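Local coordinates for uncharacterized protein (Klebsiella pneumoniae, PDB 2A2L) that is of unknown function but belongs to the HbpS-like family, so it may share the haem-related chemistry for which that family is named, at residues Val36-Asp41 / Asp61-Lys66; His78-Ala83 / Ile101-Gly106. One frame throughout, in Å; residues are numbered along the deposited sequence.

Interaction 1. Residues Val36-Asp41 / Asp61-Lys66; sequences VFSVVD and DISLNK
Where strand and helix meet, the best-held polar atom is Ser63 OG, gripped by two hydrogen bonds. One joins Ser63 OG to Ser38 OG at 2.5 Å, which is very short, and the other goes to the carbonyl O of Gly121 on strand 116-123. The setting is a helix laid on one face of the antiparallel sheet of an HbpS-like fold. Strand 36-41 is an inner strand of that sheet, and helix 14-30 packs on its other face against Phe37 and Val39. The axes of 36-41 and 61-66 approach to 7.1 Å and run in roughly the same direction, 34° apart. Small serine side chains face each other at the centre, in keeping with so close an approach.

The two hydroxyls meet tip to tip. Ser63 OG stands anti to its backbone N (chi1 153°), whereas Ser38 OG lies anti to its own carbonyl carbon and beside its N (chi1 -53°). The fit is tight: Ser38 CB comes within 3.2 Å of Ser63 OG. Ser38 OG also lies 3.3 Å from Leu64 N, but the angle is too poor for a hydrogen bond. This polar pair is buried and has apolar neighbours at both ends. On the Val36 side, Val36 CB rests on Ser63 CB at 3.8 Å, with Val36 CG1 alongside the Ser63 hydroxyl. On the Val40 side, Leu64 holds CG anti to its backbone N and reaches the strand with one methyl. It crosses Val40 at about a right angle, with Leu64 CD1 3.9 Å from Val40 CG1.

Interaction 2. Residues His78-Ala83 / Ile101-Gly106; sequences HEITSA and IIIFGG
Thr81 turns OG1 anti to its carbonyl carbon and beside its backbone N (chi1 -37°), and this brings the hydroxyl to the carbonyl of Ile103. Ile80 places CG1 in the crowded position between N and carbonyl carbon (chi1 54°), so the branch ending in CD1 runs across to 101-106. His78 also takes the crowded position (chi1 66°). Its CB rests on Gly105 CA, and the imidazole carries on past it.

Thr81 OG1 lies 3.0 Å from Ile103 O and can donate to it, although its one proton has another acceptor within reach. A water donates to the same OG1 and accepts from Gly105 N. A second water is held by three atoms. It accepts from His78 N and from Gly106 N, at 3.0 Å from the latter, and is 2.7 Å from His78 ND1, so it meets both the backbone and the ring of His78.

This is loop packing within the long irregular region between helix 59-72 and strand 107-111 of the HbpS-like fold. Segment 101-106 lies at a subunit interface: Ile102, Ile103 and Phe104 pack on Thr96, Gly92 and Ser89 of the second subunit.

The apolar part is carried by Ile80. Ile80 CD1 sits 3.2 Å from Ile102 O, a close fit, and meets Ile101 CG2 at 4.1 Å, the two chains crossing at about a right angle. Farther back, Ile80 CG1 faces Ile103 CG2 at 4.3 Å.

Glycine suits the other end of the contact, where Gly105 CA lies 3.7 Å from His78 CB and a side chain would be tight. Gly106 needs glycine for a local reason: at its backbone angles a CB would jam against the carbonyl O of Gly105. Ile102 CG2 sits over the centre of one face of the Phe104 ring.

From the N terminus, the chain passes helix 14-30 and enters the sheet at strand 36-41. It returns through strand 46-51, and interaction 1 closes this excursion by setting helix 59-72 on the sheet. The chain then leaves the helix for a long irregular excursion, which interaction 2 closes by joining 78-83 to 101-106 just before strand 107-111. The two closures follow in series and neither nests nor crosses. Their centres are about 14 Å apart, yet they touch through Asn65 and, chiefly, Lys66. Lys66 NZ hydrogen-bonds Gly105 O, and also reaches Val122 O on strand 116-123 and Asp130. Helix, sheet and loops are thereby tied together. Both contacts touch the second subunit.

Interaction 1. Residues Val36-Asp41 / Asp61-Lys66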
loop_
_atom_site.group_PDB
_atom_site.type_symbol
_atom_site.label_atom_id
_atom_site.label_comp_id
_atom_site.label_asym_id
_atom_site.label_seq_id
_atom_site.Cartn_x
_atom_site.Cartn_y
_atom_site.Cartn_z
ATOM N N VAL A 36 -21.965 -0.835 12.320
ATOM C CA VAL A 36 -21.601 -1.894 11.362
ATOM C C VAL A 36 -21.479 -3.300 11.995
ATOM O O VAL A 36 -20.926 -3.444 13.077
ATOM C CB VAL A 36 -20.346 -1.514 10.582
ATOM C CG1 VAL A 36 -20.173 -2.377 9.307
ATOM C CG2 VAL A 36 -20.417 -0.039 10.221
ATOM N N PHE A 37 -21.998 -4.325 11.308
ATOM C CA PHE A 37 -21.840 -5.728 11.720
ATOM C C PHE A 37 -21.126 -6.494 10.631
ATOM O O PHE A 37 -21.447 -6.357 9.439
ATOM C CB PHE A 37 -23.198 -6.395 11.965
ATOM C CG PHE A 37 -23.114 -7.843 12.444
ATOM C CD1 PHE A 37 -22.445 -8.168 13.643
ATOM C CD2 PHE A 37 -23.740 -8.870 11.720
ATOM C CE1 PHE A 37 -22.371 -9.499 14.111
ATOM C CE2 PHE A 37 -23.693 -10.221 12.169
ATOM C CZ PHE A 37 -23.009 -10.538 13.373
ATOM N N SER A 38 -20.155 -7.302 11.037
ATOM C CA SER A 38 -19.448 -8.153 10.086
ATOM C C SER A 38 -19.364 -9.556 10.606
ATOM O O SER A 38 -19.388 -9.747 11.811
ATOM C CB SER A 38 -18.076 -7.606 9.779
ATOM O OG SER A 38 -18.196 -6.261 9.379
ATOM N N VAL A 39 -19.316 -10.523 9.683
ATOM C CA VAL A 39 -19.063 -11.930 9.989
ATOM C C VAL A 39 -18.104 -12.473 8.964
ATOM O O VAL A 39 -18.305 -12.302 7.767
ATOM C CB VAL A 39 -20.340 -12.848 9.919
ATOM C CG1 VAL A 39 -19.984 -14.297 10.362
ATOM C CG2 VAL A 39 -21.468 -12.321 10.778
ATOM N N VAL A 40 -17.064 -13.148 9.437
ATOM C CA VAL A 40 -16.145 -13.858 8.553
ATOM C C VAL A 40 -16.353 -15.355 8.718
ATOM O O VAL A 40 -16.719 -15.826 9.805
ATOM C CB VAL A 40 -14.669 -13.467 8.826
ATOM C CG1 VAL A 40 -14.433 -11.986 8.431
ATOM C CG2 VAL A 40 -14.290 -13.700 10.307
ATOM N N ASP A 41 -16.139 -16.106 7.642
ATOM C CA ASP A 41 -16.123 -17.565 7.767
ATOM C C ASP A 41 -14.837 -18.107 8.433
ATOM O O ASP A 41 -13.978 -17.325 8.880
ATOM C CB ASP A 41 -16.438 -18.238 6.429
ATOM C CG ASP A 41 -15.294 -18.168 5.424
ATOM O OD1 ASP A 41 -14.124 -17.984 5.827
ATOM O OD2 ASP A 41 -15.568 -18.363 4.215
ATOM N N ASP A 61 -14.313 -0.972 7.911
ATOM C CA ASP A 61 -12.995 -1.611 8.031
ATOM C C ASP A 61 -12.831 -2.159 9.449
ATOM O O ASP A 61 -12.595 -3.356 9.649
ATOM C CB ASP A 61 -11.871 -0.573 7.756
ATOM C CG ASP A 61 -10.780 -1.092 6.811
ATOM O OD1 ASP A 61 -11.070 -1.987 5.983
ATOM O OD2 ASP A 61 -9.633 -0.589 6.885
ATOM N N ILE A 62 -12.976 -1.269 10.429
ATOM C CA ILE A 62 -12.916 -1.660 11.841
ATOM C C ILE A 62 -13.745 -2.907 12.128
ATOM O O ILE A 62 -13.235 -3.872 12.682
ATOM C CB ILE A 62 -13.399 -0.540 12.800
ATOM C CG1 ILE A 62 -12.523 0.696 12.673
ATOM C CG2 ILE A 62 -13.384 -1.053 14.246
ATOM C CD1 ILE A 62 -13.174 1.948 13.236
ATOM N N SER A 63 -15.020 -2.881 11.756
ATOM C CA SER A 63 -15.926 -3.992 12.066
ATOM C C SER A 63 -15.500 -5.303 11.425
ATOM O O SER A 63 -15.461 -6.341 12.100
ATOM C CB SER A 63 -17.366 -3.654 11.682
ATOM O OG SER A 63 -18.090 -4.840 11.398
ATOM N N LEU A 64 -15.174 -5.256 10.131
ATOM C CA LEU A 64 -14.540 -6.404 9.436
ATOM C C LEU A 64 -13.283 -6.901 10.141
ATOM O O LEU A 64 -13.147 -8.078 10.451
ATOM C CB LEU A 64 -14.238 -6.079 7.965
ATOM C CG LEU A 64 -13.719 -7.224 7.085
ATOM C CD1 LEU A 64 -14.754 -8.337 6.983
ATOM C CD2 LEU A 64 -13.252 -6.755 5.685
ATOM N N ASN A 65 -12.359 -6.012 10.433
ATOM C CA ASN A 65 -11.104 -6.481 11.020
ATOM C C ASN A 65 -11.189 -6.998 12.435
ATOM O O ASN A 65 -10.377 -7.820 12.833
ATOM C CB ASN A 65 -10.022 -5.436 10.884
ATOM C CG ASN A 65 -9.745 -5.122 9.463
ATOM O OD1 ASN A 65 -9.711 -6.023 8.601
ATOM N ND2 ASN A 65 -9.567 -3.847 9.180
ATOM N N LYS A 66 -12.173 -6.516 13.183
ATOM C CA LYS A 66 -12.494 -7.107 14.473
ATOM C C LYS A 66 -12.905 -8.543 14.284
ATOM O O LYS A 66 -12.519 -9.373 15.072
ATOM C CB LYS A 66 -13.602 -6.334 15.197
ATOM C CG LYS A 66 -13.152 -4.996 15.763
ATOM C CD LYS A 66 -14.332 -4.192 16.285
ATOM C CE LYS A 66 -13.910 -3.091 17.253
ATOM N NZ LYS A 66 -15.124 -2.343 17.703
#

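Interaction 2. Residues His78-Ala83 / Ile101-Gly106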
loop_
_atom_site.group_PDB
_atom_site.type_symbol
_atom_site.label_atom_id
_atom_site.label_comp_id
_atom_site.label_asym_id
_atom_site.label_seq_id
_atom_site.Cartn_x
_atom_site.Cartn_y
_atom_site.Cartn_z
ATOM N N HIS A 78 -11.151 -7.885 22.821
ATOM C CA HIS A 78 -11.043 -7.272 24.143
ATOM C C HIS A 78 -9.994 -7.962 24.987
ATOM O O HIS A 78 -9.527 -7.405 25.973
ATOM C CB HIS A 78 -12.399 -7.218 24.877
ATOM C CG HIS A 78 -12.964 -8.558 25.237
ATOM N ND1 HIS A 78 -13.500 -9.419 24.304
ATOM C CD2 HIS A 78 -13.091 -9.178 26.433
ATOM C CE1 HIS A 78 -13.935 -10.509 24.907
ATOM N NE2 HIS A 78 -13.695 -10.390 26.201
ATOM N N GLU A 79 -9.614 -9.172 24.591
ATOM C CA GLU A 79 -8.722 -9.977 25.399
ATOM C C GLU A 79 -7.251 -9.699 25.101
ATOM O O GLU A 79 -6.373 -10.190 25.811
ATOM C CB GLU A 79 -9.010 -11.454 25.205
ATOM C CG GLU A 79 -10.316 -11.941 25.757
ATOM C CD GLU A 79 -10.493 -13.411 25.507
ATOM O OE1 GLU A 79 -11.453 -13.784 24.794
ATOM O OE2 GLU A 79 -9.640 -14.191 25.983
ATOM N N ILE A 80 -6.977 -8.907 24.065
ATOM C CA ILE A 80 -5.606 -8.591 23.685
ATOM C C ILE A 80 -5.172 -7.179 24.070
ATOM O O ILE A 80 -3.984 -6.854 24.016
ATOM C CB ILE A 80 -5.344 -8.814 22.180
ATOM C CG1 ILE A 80 -6.342 -8.061 21.317
ATOM C CG2 ILE A 80 -5.235 -10.331 21.836
ATOM C CD1 ILE A 80 -6.440 -8.601 19.873
ATOM N N THR A 81 -6.139 -6.356 24.460
ATOM C CA THR A 81 -5.887 -4.988 24.896
ATOM C C THR A 81 -4.746 -4.843 25.918
ATOM O O THR A 81 -3.856 -4.014 25.737
ATOM C CB THR A 81 -7.176 -4.381 25.492
ATOM O OG1 THR A 81 -8.313 -4.848 24.746
ATOM C CG2 THR A 81 -7.111 -2.858 25.488
ATOM N N SER A 82 -4.764 -5.651 26.978
ATOM C CA SER A 82 -3.731 -5.585 28.018
ATOM C C SER A 82 -2.330 -6.002 27.544
ATOM O O SER A 82 -1.324 -5.532 28.074
ATOM C CB SER A 82 -4.144 -6.411 29.235
ATOM O OG SER A 82 -4.818 -7.595 28.827
ATOM N N ALA A 83 -2.265 -6.875 26.548
ATOM C CA ALA A 83 -0.981 -7.382 26.065
ATOM C C ALA A 83 -0.228 -6.399 25.153
ATOM O O ALA A 83 0.985 -6.524 24.970
ATOM C CB ALA A 83 -1.168 -8.754 25.363
ATOM N N ILE A 101 -5.143 -6.156 12.887
ATOM C CA ILE A 101 -5.411 -6.637 14.246
ATOM C C ILE A 101 -6.044 -5.548 15.110
ATOM O O ILE A 101 -5.409 -4.542 15.409
ATOM C CB ILE A 101 -4.199 -7.306 14.948
ATOM C CG1 ILE A 101 -3.841 -8.616 14.241
ATOM C CG2 ILE A 101 -4.546 -7.629 16.402
ATOM C CD1 ILE A 101 -2.514 -9.202 14.665
ATOM N N ILE A 102 -7.306 -5.745 15.479
ATOM C CA ILE A 102 -7.986 -4.772 16.326
ATOM C C ILE A 102 -7.824 -5.117 17.784
ATOM O O ILE A 102 -7.788 -6.291 18.139
ATOM C CB ILE A 102 -9.459 -4.566 15.948
ATOM C CG1 ILE A 102 -9.604 -4.337 14.438
ATOM C CG2 ILE A 102 -10.026 -3.355 16.680
ATOM C CD1 ILE A 102 -8.921 -3.074 13.972
ATOM N N ILE A 103 -7.675 -4.093 18.624
ATOM C CA ILE A 103 -7.160 -4.290 19.980
ATOM C C ILE A 103 -8.085 -3.667 21.011
ATOM O O ILE A 103 -7.711 -3.486 22.166
ATOM C CB ILE A 103 -5.709 -3.725 20.155
ATOM C CG1 ILE A 103 -5.635 -2.259 19.712
ATOM C CG2 ILE A 103 -4.710 -4.599 19.418
ATOM C CD1 ILE A 103 -4.429 -1.521 20.199
ATOM N N PHE A 104 -9.293 -3.326 20.591
ATOM C CA PHE A 104 -10.351 -3.000 21.540
ATOM C C PHE A 104 -11.564 -3.866 21.250
ATOM O O PHE A 104 -11.717 -4.381 20.130
ATOM C CB PHE A 104 -10.690 -1.500 21.550
ATOM C CG PHE A 104 -10.670 -0.860 20.189
ATOM C CD1 PHE A 104 -11.825 -0.814 19.400
ATOM C CD2 PHE A 104 -9.505 -0.305 19.688
ATOM C CE1 PHE A 104 -11.796 -0.233 18.139
ATOM C CE2 PHE A 104 -9.469 0.267 18.417
ATOM C CZ PHE A 104 -10.621 0.310 17.647
ATOM N N GLY A 105 -12.402 -4.041 22.272
ATOM C CA GLY A 105 -13.529 -4.950 22.212
ATOM C C GLY A 105 -14.450 -4.693 21.038
ATOM O O GLY A 105 -14.497 -3.581 20.501
ATOM N N GLY A 106 -15.176 -5.728 20.634
ATOM C CA GLY A 106 -16.166 -5.586 19.586
ATOM C C GLY A 106 -16.125 -6.719 18.588
ATOM O O GLY A 106 -16.943 -6.767 17.671
HETATM O O HOH W 1 -14.096 -8.277 21.888
HETATM O O HOH W 2 -10.737 -2.911 24.808
#